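PDB 2OUI: NADP-dependent alcohol dehydrogenase from Entamoeba histolytica, which probably catalyses the reversible, NADP(H)-dependent interconversion of alcohols with aldehydes or ketones, as a zinc-containing tetramer of the medium-chain alcohol dehydrogenase family. Local coordinates for residues Gly10-Ile15 with Ala333-Lys338; Asn132-Pro137 with Arg301-Ala306; Glu225-Ala230 with Val253-Pro258. The protein carries 1 engineered substitution. All coordinates share one frame; numbering follows the deposited sequence.

Contact 1 of 3, residues Gly10-Ile15 with Ala333-Lys338; sequences GRIGWI and ALMLMK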
loop_
_atom_site.group_PDB
_atom_site.type_symbol
_atom_site.label_atom_id
_atom_site.label_comp_id
_atom_site.label_asym_id
_atom_site.label_seq_id
_atom_site.Cartn_x
_atom_site.Cartn_y
_atom_site.Cartn_z
ATOM N N GLY A 10 -28.784 27.444 13.984
ATOM C CA GLY A 10 -28.551 28.708 14.686
ATOM C C GLY A 10 -29.034 28.834 16.129
ATOM O O GLY A 10 -28.996 29.934 16.681
ATOM N N ARG A 11 -29.483 27.739 16.748
ATOM C CA ARG A 11 -30.076 27.794 18.104
ATOM C C ARG A 11 -29.592 26.643 18.987
ATOM O O ARG A 11 -29.677 25.477 18.598
ATOM C CB ARG A 11 -31.616 27.742 18.057
ATOM C CG ARG A 11 -32.331 29.059 17.886
ATOM C CD ARG A 11 -33.863 28.929 18.045
ATOM N NE ARG A 11 -34.396 27.732 17.383
ATOM C CZ ARG A 11 -35.061 26.753 18.000
ATOM N NH1 ARG A 11 -35.298 26.802 19.307
ATOM N NH2 ARG A 11 -35.504 25.718 17.295
ATOM N N ILE A 12 -29.089 26.965 20.176
ATOM C CA ILE A 12 -28.701 25.930 21.136
ATOM C C ILE A 12 -29.310 26.227 22.486
ATOM O O ILE A 12 -29.605 27.376 22.799
ATOM C CB ILE A 12 -27.151 25.756 21.293
ATOM C CG1 ILE A 12 -26.504 26.949 22.033
ATOM C CG2 ILE A 12 -26.481 25.481 19.955
ATOM C CD1 ILE A 12 -24.957 26.755 22.193
ATOM N N GLY A 13 -29.512 25.181 23.284
ATOM C CA GLY A 13 -30.024 25.347 24.631
ATOM C C GLY A 13 -30.103 24.013 25.357
ATOM O O GLY A 13 -29.993 22.948 24.748
ATOM N N TRP A 14 -30.283 24.081 26.669
ATOM C CA TRP A 14 -30.405 22.883 27.493
ATOM C C TRP A 14 -31.801 22.280 27.367
ATOM O O TRP A 14 -32.802 22.990 27.462
ATOM C CB TRP A 14 -30.089 23.219 28.962
ATOM C CG TRP A 14 -28.660 23.620 29.103
ATOM C CD1 TRP A 14 -28.144 24.881 28.987
ATOM C CD2 TRP A 14 -27.536 22.740 29.310
ATOM N NE1 TRP A 14 -26.769 24.845 29.138
ATOM C CE2 TRP A 14 -26.368 23.553 29.333
ATOM C CE3 TRP A 14 -27.406 21.350 29.516
ATOM C CZ2 TRP A 14 -25.071 23.022 29.527
ATOM C CZ3 TRP A 14 -26.106 20.809 29.714
ATOM C CH2 TRP A 14 -24.963 21.657 29.725
ATOM N N ILE A 15 -31.849 20.969 27.170
ATOM C CA ILE A 15 -33.110 20.224 27.113
ATOM C C ILE A 15 -33.049 18.989 28.020
ATOM O O ILE A 15 -31.980 18.615 28.510
ATOM C CB ILE A 15 -33.446 19.782 25.652
ATOM C CG1 ILE A 15 -32.395 18.811 25.120
ATOM C CG2 ILE A 15 -33.601 21.020 24.734
ATOM C CD1 ILE A 15 -32.716 18.167 23.777
ATOM N N ALA A 333 -17.945 26.964 26.913
ATOM C CA ALA A 333 -16.839 26.433 26.145
ATOM C C ALA A 333 -17.189 26.374 24.658
ATOM O O ALA A 333 -16.361 26.715 23.807
ATOM C CB ALA A 333 -16.440 25.064 26.646
ATOM N N LEU A 334 -18.408 25.957 24.329
ATOM C CA LEU A 334 -18.771 25.863 22.906
ATOM C C LEU A 334 -18.822 27.254 22.271
ATOM O O LEU A 334 -18.399 27.433 21.131
ATOM C CB LEU A 334 -20.102 25.131 22.702
ATOM C CG LEU A 334 -20.608 24.979 21.258
ATOM C CD1 LEU A 334 -19.620 24.236 20.343
ATOM C CD2 LEU A 334 -21.986 24.300 21.255
ATOM N N MET A 335 -19.315 28.229 23.020
ATOM C CA MET A 335 -19.375 29.628 22.542
ATOM C C MET A 335 -18.011 30.235 22.206
ATOM O O MET A 335 -17.906 31.066 21.293
ATOM C CB MET A 335 -20.125 30.506 23.527
ATOM C CG MET A 335 -21.622 30.235 23.582
ATOM S SD MET A 335 -22.409 30.164 21.952
ATOM C CE MET A 335 -24.104 30.443 22.426
ATOM N N LEU A 336 -16.970 29.800 22.919
ATOM C CA LEU A 336 -15.583 30.157 22.593
ATOM C C LEU A 336 -15.172 29.666 21.220
ATOM O O LEU A 336 -14.454 30.366 20.513
ATOM C CB LEU A 336 -14.597 29.579 23.623
ATOM C CG LEU A 336 -14.392 30.267 24.981
ATOM C CD1 LEU A 336 -13.438 29.425 25.836
ATOM C CD2 LEU A 336 -13.842 31.662 24.788
ATOM N N MET A 337 -15.611 28.468 20.846
ATOM C CA MET A 337 -15.235 27.884 19.558
ATOM C C MET A 337 -15.869 28.648 18.408
ATOM O O MET A 337 -15.332 28.661 17.278
ATOM C CB MET A 337 -15.628 26.402 19.466
ATOM C CG MET A 337 -15.004 25.518 20.527
ATOM S SD MET A 337 -13.205 25.620 20.599
ATOM C CE MET A 337 -12.690 24.447 19.361
ATOM N N LYS A 338 -17.018 29.253 18.705
ATOM C CA LYS A 338 -17.759 30.061 17.753
ATOM C C LYS A 338 -17.103 31.438 17.635
ATOM O O LYS A 338 -16.834 31.907 16.531
ATOM C CB LYS A 338 -19.216 30.217 18.196
ATOM C CG LYS A 338 -20.104 30.883 17.138
ATOM C CD LYS A 338 -21.311 31.567 17.764
ATOM C CE LYS A 338 -22.284 32.059 16.702
ATOM N NZ LYS A 338 -21.597 32.530 15.475
#
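I12 pushes its terminal methyl CD1 between the ends of two consecutive side chains of helix 329-339, M335 and L334. The methyl meets M335 end on, CD1 to CE at 3.8 Å, whereas L334 comes across it at a slant, with its CD2 methyl 4.0 Å from CD1 of I12. The backbones stay well apart, the closest CA atoms being those of I12 and L334 at 10.1 Å, and side-chain ends alone bridge the gap. I12 reaches this far because CD1 is anti to CA (chi2 180°), which carries the methyl outward from the strand. M335 leaves its helix obliquely to the strand, and a bend at chi2 (-48°) swings the sulfur and CE round toward I12; the CB of L334 is directed toward the strand. No hydrogen bond joins 10-15 to 333-338, so the touch is purely apolar and small, about 115 Å² over both sides. Two residues further along the strand, W14 ties itself to the same helix through a hydrogen bond from NE1 to OE1 of E331. Helix 38-46 fills in beside the pair, with V44 against I12 and W45 against M335. Strand 11-16, an outermost strand, within this chain, of the small antiparallel sheet, thereby lies over helix 329-339, whose A333 and L336 pack on strand 346-350.

Contact 2 of 3, residues Asn132-Pro137 with Arg301-Ala306; sequences NLALLP and RMEKLA
The short strand 134-135 passes beside helix 298-310 with its backbone nearest at A134 and E303, whose CA atoms are 6.1 Å apart; by P137 and A306 the two backbones have drawn further apart. The close approach is consistent with the small side chain that faces the helix. The single methyl of A134 points at the helix and touches two successive residues of it: CB of A134 lies 3.7 Å from CB of M302 and 3.8 Å from CG of E303. M302 uses only the root of its side chain here, since bends at chi2 and chi3 lead the sulfur and CE away from the strand, and it also packs on I82 of strand 80-83. One helical turn beyond M302, CB of A306 meets CG of the P137 ring, a looser touch of 4.3 Å. In relatives of the medium-chain dehydrogenase family the chain returns from the nucleotide-binding sheet, after its last strand (here 288-292), to the catalytic domain; helix 298-310 probably belongs there, packing on strand 134-135, which pairs with strand 80-83. The polar link is indirect. A water accepts the backbone N-H of L135 (N to water O, 2.9 Å) and donates to OE2 of E303 at 2.7 Å. E303 has its chain extended beyond CG (chi2 173°), which holds the carboxylate out past A134 to meet this water; the same OE2 forms a salt bridge with R299, one turn earlier in the helix. K304, the next residue, instead forms a salt bridge with D168 of a neighbouring subunit.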
loop_
_atom_site.group_PDB
_atom_site.type_symbol
_atom_site.label_atom_id
_atom_site.label_comp_id
_atom_site.label_asym_id
_atom_site.label_seq_id
_atom_site.Cartn_x
_atom_site.Cartn_y
_atom_site.Cartn_z
ATOM N N ASN A 132 -15.509 -0.069 21.322
ATOM C CA ASN A 132 -15.397 1.366 21.157
ATOM C C ASN A 132 -14.874 2.197 22.335
ATOM O O ASN A 132 -14.682 3.390 22.174
ATOM C CB ASN A 132 -16.735 1.937 20.672
ATOM C CG ASN A 132 -16.986 1.601 19.230
ATOM O OD1 ASN A 132 -16.048 1.589 18.441
ATOM N ND2 ASN A 132 -18.234 1.288 18.880
ATOM N N LEU A 133 -14.647 1.584 23.499
ATOM C CA LEU A 133 -14.124 2.336 24.653
ATOM C C LEU A 133 -12.754 1.805 25.126
ATOM O O LEU A 133 -12.593 0.599 25.337
ATOM C CB LEU A 133 -15.125 2.267 25.813
ATOM C CG LEU A 133 -16.450 3.008 25.542
ATOM C CD1 LEU A 133 -17.426 2.779 26.682
ATOM C CD2 LEU A 133 -16.227 4.499 25.283
ATOM N N ALA A 134 -11.785 2.714 25.267
ATOM C CA ALA A 134 -10.454 2.367 25.770
ATOM C C ALA A 134 -10.435 2.717 27.236
ATOM O O ALA A 134 -10.948 3.768 27.629
ATOM C CB ALA A 134 -9.372 3.174 25.030
ATOM N N LEU A 135 -9.846 1.863 28.057
ATOM C CA LEU A 135 -9.617 2.260 29.453
ATOM C C LEU A 135 -8.646 3.446 29.551
ATOM O O LEU A 135 -7.660 3.491 28.820
ATOM C CB LEU A 135 -9.110 1.064 30.284
ATOM C CG LEU A 135 -10.095 -0.106 30.507
ATOM C CD1 LEU A 135 -9.404 -1.217 31.298
ATOM C CD2 LEU A 135 -11.410 0.329 31.188
ATOM N N LEU A 136 -8.928 4.406 30.443
ATOM C CA LEU A 136 -8.044 5.551 30.682
ATOM C C LEU A 136 -6.782 5.090 31.423
ATOM O O LEU A 136 -6.886 4.616 32.548
ATOM C CB LEU A 136 -8.764 6.624 31.508
ATOM C CG LEU A 136 -7.973 7.891 31.904
ATOM C CD1 LEU A 136 -7.533 8.727 30.695
ATOM C CD2 LEU A 136 -8.767 8.743 32.905
ATOM N N PRO A 137 -5.598 5.209 30.797
ATOM C CA PRO A 137 -4.372 4.822 31.511
ATOM C C PRO A 137 -4.164 5.678 32.766
ATOM O O PRO A 137 -4.442 6.883 32.746
ATOM C CB PRO A 137 -3.276 5.090 30.484
ATOM C CG PRO A 137 -4.006 4.985 29.142
ATOM C CD PRO A 137 -5.310 5.657 29.424
ATOM N N ARG A 301 -7.646 2.549 18.152
ATOM C CA ARG A 301 -7.130 3.859 17.788
ATOM C C ARG A 301 -6.782 4.681 19.038
ATOM O O ARG A 301 -5.713 5.277 19.133
ATOM C CB ARG A 301 -8.178 4.595 16.926
ATOM C CG ARG A 301 -7.767 5.992 16.418
ATOM C CD ARG A 301 -6.594 5.890 15.425
ATOM N NE ARG A 301 -6.334 7.177 14.764
ATOM C CZ ARG A 301 -5.465 7.359 13.778
ATOM N NH1 ARG A 301 -4.742 6.341 13.294
ATOM N NH2 ARG A 301 -5.339 8.557 13.259
ATOM N N MET A 302 -7.691 4.689 20.014
ATOM C CA MET A 302 -7.437 5.410 21.273
ATOM C C MET A 302 -6.268 4.834 22.037
ATOM O O MET A 302 -5.459 5.589 22.581
ATOM C CB MET A 302 -8.688 5.416 22.160
ATOM C CG MET A 302 -9.879 6.167 21.559
ATOM S SD MET A 302 -9.609 7.946 21.249
ATOM C CE MET A 302 -9.217 7.964 19.464
ATOM N N GLU A 303 -6.182 3.507 22.116
ATOM C CA GLU A 303 -5.108 2.861 22.895
ATOM C C GLU A 303 -3.729 3.140 22.294
ATOM O O GLU A 303 -2.779 3.390 23.045
ATOM C CB GLU A 303 -5.340 1.353 22.973
ATOM C CG GLU A 303 -6.576 0.949 23.736
ATOM C CD GLU A 303 -6.861 -0.556 23.637
ATOM O OE1 GLU A 303 -6.141 -1.270 22.891
ATOM O OE2 GLU A 303 -7.809 -1.010 24.318
ATOM N N LYS A 304 -3.636 3.083 20.955
ATOM C CA LYS A 304 -2.392 3.366 20.205
ATOM C C LYS A 304 -1.926 4.782 20.468
ATOM O O LYS A 304 -0.764 5.002 20.830
ATOM C CB LYS A 304 -2.592 3.232 18.689
ATOM C CG LYS A 304 -3.146 1.903 18.213
ATOM C CD LYS A 304 -2.179 0.822 18.381
ATOM C CE LYS A 304 -1.390 0.631 17.122
ATOM N NZ LYS A 304 -0.720 -0.678 17.318
ATOM N N LEU A 305 -2.838 5.740 20.275
ATOM C CA LEU A 305 -2.502 7.164 20.443
ATOM C C LEU A 305 -2.174 7.465 21.912
ATOM O O LEU A 305 -1.195 8.161 22.218
ATOM C CB LEU A 305 -3.657 8.034 19.945
ATOM C CG LEU A 305 -3.885 7.912 18.425
ATOM C CD1 LEU A 305 -5.033 8.800 18.023
ATOM C CD2 LEU A 305 -2.619 8.301 17.677
ATOM N N ALA A 306 -2.951 6.891 22.819
ATOM C CA ALA A 306 -2.701 7.080 24.248
ATOM C C ALA A 306 -1.307 6.600 24.642
ATOM O O ALA A 306 -0.693 7.133 25.593
ATOM C CB ALA A 306 -3.759 6.373 25.110
HETATM O O HOH W 1 -8.504 -0.372 26.805
#

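Contact 3 of 3, residues Glu225-Ala230 with Val253-Pro258; sequences EQILKA and VKMIKP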
loop_
_atom_site.group_PDB
_atom_site.type_symbol
_atom_site.label_atom_id
_atom_site.label_comp_id
_atom_site.label_asym_id
_atom_site.label_seq_id
_atom_site.Cartn_x
_atom_site.Cartn_y
_atom_site.Cartn_z
ATOM N N GLU A 225 3.041 31.584 -2.849
ATOM C CA GLU A 225 4.271 32.240 -3.273
ATOM C C GLU A 225 5.367 32.103 -2.204
ATOM O O GLU A 225 6.528 31.832 -2.517
ATOM C CB GLU A 225 4.008 33.705 -3.612
ATOM C CG GLU A 225 3.059 33.916 -4.796
ATOM C CD GLU A 225 3.658 33.514 -6.155
ATOM O OE1 GLU A 225 4.836 33.847 -6.438
ATOM O OE2 GLU A 225 2.931 32.875 -6.951
ATOM N N GLN A 226 4.994 32.255 -0.936
ATOM C CA GLN A 226 5.963 32.132 0.150
ATOM C C GLN A 226 6.615 30.745 0.205
ATOM O O GLN A 226 7.829 30.620 0.421
ATOM C CB GLN A 226 5.278 32.404 1.488
ATOM C CG GLN A 226 5.034 33.867 1.819
ATOM C CD GLN A 226 4.621 34.024 3.278
ATOM O OE1 GLN A 226 3.485 34.415 3.592
ATOM N NE2 GLN A 226 5.528 33.683 4.175
ATOM N N ILE A 227 5.798 29.711 0.044
ATOM C CA ILE A 227 6.277 28.326 0.113
ATOM C C ILE A 227 7.080 27.967 -1.140
ATOM O O ILE A 227 8.095 27.264 -1.048
ATOM C CB ILE A 227 5.115 27.339 0.377
ATOM C CG1 ILE A 227 4.707 27.461 1.855
ATOM C CG2 ILE A 227 5.527 25.887 0.029
ATOM C CD1 ILE A 227 3.318 27.036 2.155
ATOM N N LEU A 228 6.642 28.459 -2.296
ATOM C CA LEU A 228 7.423 28.256 -3.524
ATOM C C LEU A 228 8.766 28.964 -3.471
ATOM O O LEU A 228 9.779 28.414 -3.907
ATOM C CB LEU A 228 6.641 28.699 -4.748
ATOM C CG LEU A 228 5.432 27.831 -5.105
ATOM C CD1 LEU A 228 4.674 28.464 -6.273
ATOM C CD2 LEU A 228 5.834 26.380 -5.418
ATOM N N LYS A 229 8.795 30.179 -2.941
ATOM C CA LYS A 229 10.058 30.862 -2.712
ATOM C C LYS A 229 10.945 30.089 -1.744
ATOM O O LYS A 229 12.151 29.970 -1.977
ATOM C CB LYS A 229 9.844 32.292 -2.215
ATOM C CG LYS A 229 9.800 33.297 -3.336
ATOM C CD LYS A 229 8.893 34.473 -3.030
ATOM C CE LYS A 229 8.457 35.143 -4.336
ATOM N NZ LYS A 229 7.525 36.292 -4.140
ATOM N N ALA A 230 10.359 29.577 -0.663
ATOM C CA ALA A 230 11.131 28.879 0.363
ATOM C C ALA A 230 11.704 27.556 -0.142
ATOM O O ALA A 230 12.659 27.037 0.438
ATOM C CB ALA A 230 10.297 28.642 1.633
ATOM N N VAL A 253 -2.719 22.291 -4.105
ATOM C CA VAL A 253 -2.325 21.752 -5.398
ATOM C C VAL A 253 -1.215 22.621 -5.995
ATOM O O VAL A 253 -0.318 22.103 -6.660
ATOM C CB VAL A 253 -3.530 21.711 -6.375
ATOM C CG1 VAL A 253 -3.078 21.450 -7.838
ATOM C CG2 VAL A 253 -4.582 20.706 -5.892
ATOM N N LYS A 254 -1.271 23.936 -5.764
ATOM C CA LYS A 254 -0.275 24.834 -6.376
ATOM C C LYS A 254 1.093 24.763 -5.684
ATOM O O LYS A 254 2.120 25.075 -6.296
ATOM C CB LYS A 254 -0.776 26.277 -6.430
ATOM C CG LYS A 254 -2.003 26.482 -7.357
ATOM C CD LYS A 254 -2.583 27.883 -7.210
ATOM C CE LYS A 254 -3.830 28.020 -8.066
ATOM N NZ LYS A 254 -4.389 29.417 -8.053
ATOM N N MET A 255 1.117 24.356 -4.417
ATOM C CA MET A 255 2.393 24.319 -3.689
ATOM C C MET A 255 3.053 22.942 -3.662
ATOM O O MET A 255 4.204 22.832 -3.210
ATOM C CB MET A 255 2.204 24.781 -2.241
ATOM C CG MET A 255 1.432 23.777 -1.447
ATOM S SD MET A 255 1.357 24.274 0.300
ATOM C CE MET A 255 0.330 25.762 0.213
ATOM N N ILE A 256 2.350 21.917 -4.154
ATOM C CA ILE A 256 2.797 20.532 -4.020
ATOM C C ILE A 256 3.453 20.006 -5.295
ATOM O O ILE A 256 3.059 20.376 -6.417
ATOM C CB ILE A 256 1.640 19.603 -3.561
ATOM C CG1 ILE A 256 2.182 18.353 -2.837
ATOM C CG2 ILE A 256 0.692 19.255 -4.715
ATOM C CD1 ILE A 256 1.072 17.481 -2.231
ATOM N N LYS A 257 4.474 19.169 -5.130
ATOM C CA LYS A 257 5.134 18.540 -6.289
ATOM C C LYS A 257 4.174 17.566 -6.979
ATOM O O LYS A 257 3.245 17.061 -6.326
ATOM C CB LYS A 257 6.314 17.702 -5.772
ATOM C CG LYS A 257 7.463 18.515 -5.221
ATOM C CD LYS A 257 8.527 17.577 -4.624
ATOM C CE LYS A 257 9.762 18.348 -4.180
ATOM N NZ LYS A 257 10.731 17.369 -3.584
ATOM N N PRO A 258 4.447 17.201 -8.253
ATOM C CA PRO A 258 3.696 16.098 -8.850
ATOM C C PRO A 258 4.103 14.781 -8.202
ATOM O O PRO A 258 5.221 14.673 -7.681
ATOM C CB PRO A 258 4.174 16.103 -10.307
ATOM C CG PRO A 258 5.583 16.662 -10.233
ATOM C CD PRO A 258 5.453 17.750 -9.194
#
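M255, I227 and L228 provide most of the roughly 175 Å² buried here, M255 the largest share. M255 ends helix 248-255 and I227 and L228 belong to helix 223-230; the backbones come nearest at L228 and M255, with CA atoms 6.4 Å apart. I227 points at the opposite segment, and its side chain and that of M255 run past each other at an angle, touching at two levels. Near the backbone, CG2 of I227 meets CB of M255 at 4.2 Å. Further out, CD1 of I227 lies against the thioether end, 3.8 Å from CE and 3.9 Å from SD of M255. The methionine starts between its own backbone N and carbonyl carbon (chi1 70°), and a turn at chi3 (67°) folds CE back onto the isoleucine methyl. L228 covers the backbone instead: its CD2 approaches the carbonyl oxygen of K254 at 4.0 Å and CA of M255 at 4.4 Å. The pair packs against the parallel sheet of the Rossmann-type nucleotide-binding domain, where I227 and M255 both rest on C171 of strand 170-173. I227 also packs on V236, and M255 on V239, of strand 236-241, the strand that connects the two helices along the chain. The helices are thus neighbours on one face of that sheet. With no hydrogen bond or salt bridge between 225-230 and 253-258, the chemistry of the contact is dispersion and burial of apolar surface, which depends on shape more than on bond direction.

Overall arrangement
The three contacts are separate in space but nested along the chain: contact 3 lies within the loop closed by contact 2, and contact 2 within that closed by contact 1. Centres of contacts 1 and 2 are about 28 Å apart; the centre of contact 3 is about 38 Å from that of contact 1 and about 37 Å from that of contact 2, on the opposite side of the chain's centre from contact 2. The zinc, held by C37, H59 and D150, sits about 9 Å from the side chain of L334 and about 11 Å from that of M302. Contacts 1 and 2 probably both lie in the catalytic domain, contact 3 in the Rossmann-type nucleotide-binding domain.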